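Long-range contact in penicillin binding protein 2X (Streptococcus thermophilus, PDB 5U47), which is probably a divisome transpeptidase that cross-links peptides of adjacent glycan strands in septal peptidoglycan and is a target of beta-lactams: residues A[641-652]-A[658-669]. The protein carries 1 engineered substitution. Residues are numbered along the deposited sequence; the frame is centred on the assembly and turned at random.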
loop_
_atom_site.group_PDB
_atom_site.type_symbol
_atom_site.label_atom_id
_atom_site.label_comp_id
_atom_site.label_asym_id
_atom_site.label_seq_id
_atom_site.Cartn_x
_atom_site.Cartn_y
_atom_site.Cartn_z
ATOM N N GLN A 641 12.338 4.369 -16.623
ATOM C CA GLN A 641 13.058 5.036 -15.564
ATOM C C GLN A 641 13.389 6.454 -16.004
ATOM O O GLN A 641 13.979 6.651 -17.059
ATOM C CB GLN A 641 14.342 4.276 -15.292
ATOM C CG GLN A 641 15.155 4.752 -14.100
ATOM C CD GLN A 641 16.499 4.051 -14.074
ATOM O OE1 GLN A 641 17.415 4.427 -14.810
ATOM N NE2 GLN A 641 16.610 2.997 -13.258
ATOM N N ILE A 642 13.031 7.436 -15.188
ATOM C CA ILE A 642 13.310 8.828 -15.509
ATOM C C ILE A 642 13.962 9.518 -14.319
ATOM O O ILE A 642 13.835 9.054 -13.174
ATOM C CB ILE A 642 12.032 9.595 -15.934
ATOM C CG1 ILE A 642 11.076 9.792 -14.754
ATOM C CG2 ILE A 642 11.361 8.892 -17.119
ATOM C CD1 ILE A 642 10.005 10.823 -15.018
ATOM N N LEU A 643 14.656 10.621 -14.593
ATOM C CA LEU A 643 15.305 11.405 -13.545
ATOM C C LEU A 643 14.533 12.688 -13.275
ATOM O O LEU A 643 14.112 13.361 -14.212
ATOM C CB LEU A 643 16.702 11.808 -13.949
ATOM C CG LEU A 643 17.723 10.741 -14.296
ATOM C CD1 LEU A 643 19.020 11.436 -14.692
ATOM C CD2 LEU A 643 17.929 9.788 -13.125
ATOM N N ILE A 644 14.361 13.008 -11.999
ATOM C CA ILE A 644 13.739 14.251 -11.545
ATOM C C ILE A 644 14.821 14.909 -10.699
ATOM O O ILE A 644 15.143 14.424 -9.605
ATOM C CB ILE A 644 12.475 14.004 -10.697
ATOM C CG1 ILE A 644 11.381 13.329 -11.522
ATOM C CG2 ILE A 644 11.927 15.310 -10.125
ATOM C CD1 ILE A 644 10.202 12.868 -10.680
ATOM N N MET A 645 15.420 15.982 -11.211
ATOM C CA MET A 645 16.454 16.687 -10.446
ATOM C C MET A 645 15.807 17.803 -9.654
ATOM O O MET A 645 15.192 18.686 -10.231
ATOM C CB MET A 645 17.537 17.269 -11.339
ATOM C CG MET A 645 18.772 17.757 -10.568
ATOM S SD MET A 645 19.984 18.498 -11.676
ATOM C CE MET A 645 19.230 20.089 -11.983
ATOM N N THR A 646 15.963 17.768 -8.335
ATOM C CA THR A 646 15.374 18.798 -7.490
ATOM C C THR A 646 16.294 20.001 -7.468
ATOM O O THR A 646 17.411 19.951 -7.992
ATOM C CB THR A 646 15.179 18.328 -6.043
ATOM O OG1 THR A 646 16.457 18.194 -5.405
ATOM C CG2 THR A 646 14.425 17.011 -6.007
ATOM N N ASN A 647 15.836 21.069 -6.820
ATOM C CA ASN A 647 16.629 22.291 -6.730
ATOM C C ASN A 647 17.745 22.244 -5.671
ATOM O O ASN A 647 18.461 23.216 -5.515
ATOM C CB ASN A 647 15.745 23.535 -6.542
ATOM C CG ASN A 647 14.979 23.532 -5.242
ATOM O OD1 ASN A 647 14.612 22.482 -4.709
ATOM N ND2 ASN A 647 14.683 24.718 -4.751
ATOM N N GLU A 648 17.888 21.137 -4.943
ATOM C CA GLU A 648 18.995 21.002 -3.980
ATOM C C GLU A 648 19.611 19.618 -4.136
ATOM O O GLU A 648 19.169 18.647 -3.522
ATOM C CB GLU A 648 18.548 21.259 -2.549
ATOM C CG GLU A 648 19.718 21.222 -1.579
ATOM C CD GLU A 648 19.341 21.587 -0.161
ATOM O OE1 GLU A 648 18.135 21.789 0.107
ATOM O OE2 GLU A 648 20.261 21.659 0.684
ATOM N N PHE A 649 20.656 19.556 -4.951
ATOM C CA PHE A 649 21.298 18.295 -5.326
ATOM C C PHE A 649 22.812 18.490 -5.326
ATOM O O PHE A 649 23.362 19.103 -6.243
ATOM C CB PHE A 649 20.742 17.862 -6.701
ATOM C CG PHE A 649 21.375 16.619 -7.279
ATOM C CD1 PHE A 649 21.533 15.473 -6.513
ATOM C CD2 PHE A 649 21.742 16.580 -8.615
ATOM C CE1 PHE A 649 22.093 14.324 -7.054
ATOM C CE2 PHE A 649 22.296 15.430 -9.167
ATOM C CZ PHE A 649 22.472 14.301 -8.385
ATOM N N THR A 650 23.467 17.968 -4.290
ATOM C CA THR A 650 24.910 18.159 -4.104
ATOM C C THR A 650 25.760 16.908 -3.888
ATOM O O THR A 650 26.987 17.012 -3.903
ATOM C CB THR A 650 25.171 19.047 -2.871
ATOM O OG1 THR A 650 24.672 18.378 -1.707
ATOM C CG2 THR A 650 24.501 20.422 -3.019
ATOM N N GLU A 651 25.134 15.759 -3.644
ATOM C CA GLU A 651 25.852 14.494 -3.403
ATOM C C GLU A 651 25.578 13.439 -4.481
ATOM O O GLU A 651 24.461 13.345 -4.993
ATOM C CB GLU A 651 25.459 13.917 -2.041
ATOM C CG GLU A 651 25.924 14.735 -0.842
ATOM C CD GLU A 651 25.580 14.078 0.499
ATOM O OE1 GLU A 651 24.693 13.197 0.545
ATOM O OE2 GLU A 651 26.196 14.450 1.523
ATOM N N LEU A 652 26.604 12.643 -4.800
ATOM C CA LEU A 652 26.498 11.590 -5.795
ATOM C C LEU A 652 25.506 10.528 -5.327
ATOM O O LEU A 652 25.602 10.049 -4.194
ATOM C CB LEU A 652 27.852 10.906 -5.998
ATOM C CG LEU A 652 27.950 9.873 -7.125
ATOM C CD1 LEU A 652 27.703 10.530 -8.477
ATOM C CD2 LEU A 652 29.332 9.246 -7.093
ATOM N N TRP A 658 20.607 2.198 -12.695
ATOM C CA TRP A 658 20.316 3.274 -13.654
ATOM C C TRP A 658 20.572 2.843 -15.096
ATOM O O TRP A 658 21.554 2.144 -15.382
ATOM C CB TRP A 658 21.194 4.506 -13.398
ATOM C CG TRP A 658 20.820 5.343 -12.230
ATOM C CD1 TRP A 658 20.159 4.948 -11.112
ATOM C CD2 TRP A 658 21.195 6.705 -12.011
ATOM N NE1 TRP A 658 20.054 5.990 -10.233
ATOM C CE2 TRP A 658 20.676 7.084 -10.763
ATOM C CE3 TRP A 658 21.882 7.655 -12.775
ATOM C CZ2 TRP A 658 20.852 8.374 -10.233
ATOM C CZ3 TRP A 658 22.049 8.956 -12.248
ATOM C CH2 TRP A 658 21.538 9.292 -10.996
ATOM N N THR A 659 19.719 3.293 -16.012
ATOM C CA THR A 659 19.993 3.064 -17.426
ATOM C C THR A 659 21.144 3.966 -17.869
ATOM O O THR A 659 21.426 4.995 -17.241
ATOM C CB THR A 659 18.780 3.365 -18.323
ATOM O OG1 THR A 659 18.383 4.743 -18.164
ATOM C CG2 THR A 659 17.624 2.417 -17.987
ATOM N N LYS A 660 21.816 3.575 -18.943
ATOM C CA LYS A 660 22.916 4.379 -19.479
ATOM C C LYS A 660 22.409 5.771 -19.888
ATOM O O LYS A 660 23.064 6.776 -19.643
ATOM C CB LYS A 660 23.584 3.685 -20.671
ATOM C CG LYS A 660 24.809 4.441 -21.165
ATOM C CD LYS A 660 25.542 3.714 -22.277
ATOM C CE LYS A 660 26.781 4.504 -22.692
ATOM N NZ LYS A 660 27.673 3.729 -23.595
ATOM N N LYS A 661 21.222 5.820 -20.486
ATOM C CA LYS A 661 20.607 7.108 -20.869
ATOM C C LYS A 661 20.536 8.044 -19.669
ATOM O O LYS A 661 20.857 9.228 -19.769
ATOM C CB LYS A 661 19.190 6.877 -21.426
ATOM C CG LYS A 661 18.424 8.133 -21.853
ATOM C CD LYS A 661 17.018 7.741 -22.321
ATOM C CE LYS A 661 16.195 8.928 -22.809
ATOM N NZ LYS A 661 15.910 9.923 -21.748
ATOM N N ASN A 662 20.125 7.512 -18.529
ATOM C CA ASN A 662 20.042 8.322 -17.314
ATOM C C ASN A 662 21.408 8.712 -16.731
ATOM O O ASN A 662 21.579 9.835 -16.275
ATOM C CB ASN A 662 19.091 7.688 -16.319
ATOM C CG ASN A 662 17.647 7.800 -16.778
ATOM O OD1 ASN A 662 17.314 8.720 -17.536
ATOM N ND2 ASN A 662 16.780 6.875 -16.329
ATOM N N VAL A 663 22.385 7.815 -16.799
ATOM C CA VAL A 663 23.731 8.155 -16.385
ATOM C C VAL A 663 24.231 9.312 -17.257
ATOM O O VAL A 663 24.806 10.259 -16.741
ATOM C CB VAL A 663 24.707 6.962 -16.490
ATOM C CG1 VAL A 663 26.114 7.402 -16.137
ATOM C CG2 VAL A 663 24.285 5.834 -15.555
ATOM N N GLU A 664 23.995 9.228 -18.574
ATOM C CA GLU A 664 24.421 10.289 -19.521
ATOM C C GLU A 664 23.734 11.631 -19.251
ATOM O O GLU A 664 24.365 12.682 -19.324
ATOM C CB GLU A 664 24.142 9.888 -20.978
ATOM C CG GLU A 664 24.993 8.738 -21.509
ATOM C CD GLU A 664 24.754 8.449 -22.991
ATOM O OE1 GLU A 664 24.629 7.258 -23.364
ATOM O OE2 GLU A 664 24.678 9.413 -23.791
ATOM N N THR A 665 22.439 11.592 -18.960
ATOM C CA THR A 665 21.681 12.807 -18.700
ATOM C C THR A 665 22.224 13.479 -17.436
ATOM O O THR A 665 22.513 14.670 -17.429
ATOM C CB THR A 665 20.184 12.511 -18.542
ATOM O OG1 THR A 665 19.699 11.906 -19.747
ATOM C CG2 THR A 665 19.404 13.780 -18.266
ATOM N N PHE A 666 22.370 12.688 -16.385
ATOM C CA PHE A 666 22.925 13.148 -15.127
ATOM C C PHE A 666 24.303 13.776 -15.295
ATOM O O PHE A 666 24.595 14.847 -14.730
ATOM C CB PHE A 666 23.018 11.953 -14.150
ATOM C CG PHE A 666 23.993 12.170 -13.031
ATOM C CD1 PHE A 666 23.760 13.134 -12.068
ATOM C CD2 PHE A 666 25.172 11.443 -12.973
ATOM C CE1 PHE A 666 24.684 13.361 -11.049
ATOM C CE2 PHE A 666 26.097 11.651 -11.950
ATOM C CZ PHE A 666 25.849 12.615 -10.992
ATOM N N ALA A 667 25.151 13.104 -16.072
ATOM C CA ALA A 667 26.518 13.555 -16.265
ATOM C C ALA A 667 26.548 14.886 -16.996
ATOM O O ALA A 667 27.357 15.757 -16.682
ATOM C CB ALA A 667 27.316 12.511 -17.023
ATOM N N LYS A 668 25.675 15.015 -17.988
ATOM C CA LYS A 668 25.559 16.247 -18.739
ATOM C C LYS A 668 25.038 17.362 -17.823
ATOM O O LYS A 668 25.566 18.461 -17.855
ATOM C CB LYS A 668 24.634 16.077 -19.935
ATOM C CG LYS A 668 24.575 17.293 -20.864
ATOM C CD LYS A 668 23.431 17.187 -21.872
ATOM C CE LYS A 668 22.061 17.324 -21.195
ATOM N NZ LYS A 668 20.925 17.055 -22.126
ATOM N N TRP A 669 24.021 17.077 -17.005
ATOM C CA TRP A 669 23.483 18.095 -16.088
ATOM C C TRP A 669 24.520 18.616 -15.101
ATOM O O TRP A 669 24.560 19.813 -14.817
ATOM C CB TRP A 669 22.287 17.568 -15.274
ATOM C CG TRP A 669 21.012 17.379 -16.039
ATOM C CD1 TRP A 669 20.652 17.991 -17.208
ATOM C CD2 TRP A 669 19.863 16.648 -15.603
ATOM N NE1 TRP A 669 19.377 17.610 -17.568
ATOM C CE2 TRP A 669 18.869 16.795 -16.595
ATOM C CE3 TRP A 669 19.592 15.844 -14.491
ATOM C CZ2 TRP A 669 17.625 16.189 -16.500
ATOM C CZ3 TRP A 669 18.341 15.236 -14.397
ATOM C CH2 TRP A 669 17.381 15.417 -15.398
HETATM O O HOH W 1 15.021 9.343 -18.835
HETATM O O HOH W 2 15.995 5.113 -19.309
#
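Asn-662 turns its amide N-H groups onto Gln-641 twice over. From ND2 one bond of 2.9 Å runs to the backbone O of Gln-641, reaching it from above the carbonyl plane, and another of 3.0 Å meets OE1 of the same residue in plane, on a lone pair. Both are nearly straight, which fixes the rotation of the Asn-662 amide. With CG anti to the backbone N (chi1 -174°) and the chain extended beyond it, Gln-641 sends OE1 on to the start of the helix, where Thr-659 N also donates to it at 2.8 Å; NE2 binds Gly-657 O. Thr-659 is the N-cap, its OG1 accepting from Asn-662 N. A water bound to Asn-662 OD1 lies 3.1 Å from Lys-661 NZ.

Next along the strand, Leu-643 fits between two tryptophans: CD2 sits over one face of the Trp-658 six-membered ring, 4.2 Å from its centroid, while CB rests 3.8 Å from CZ3 of Trp-669. Met-645 follows with an oblique Met-aromatic contact to Trp-669. Farther on, Phe-649 and Phe-666 meet rim to rim, planes at 61°, and Leu-652 CD1 touches Phe-666 CZ.

Behind, strand 615-619 pairs with strand 641-646 and packs on Trp-658; strand 673-677 lies against Val-663 and Ala-667. The strand closing one PASTA domain is thus joined to the helix of the next, a tandem interface between the two PASTA domains.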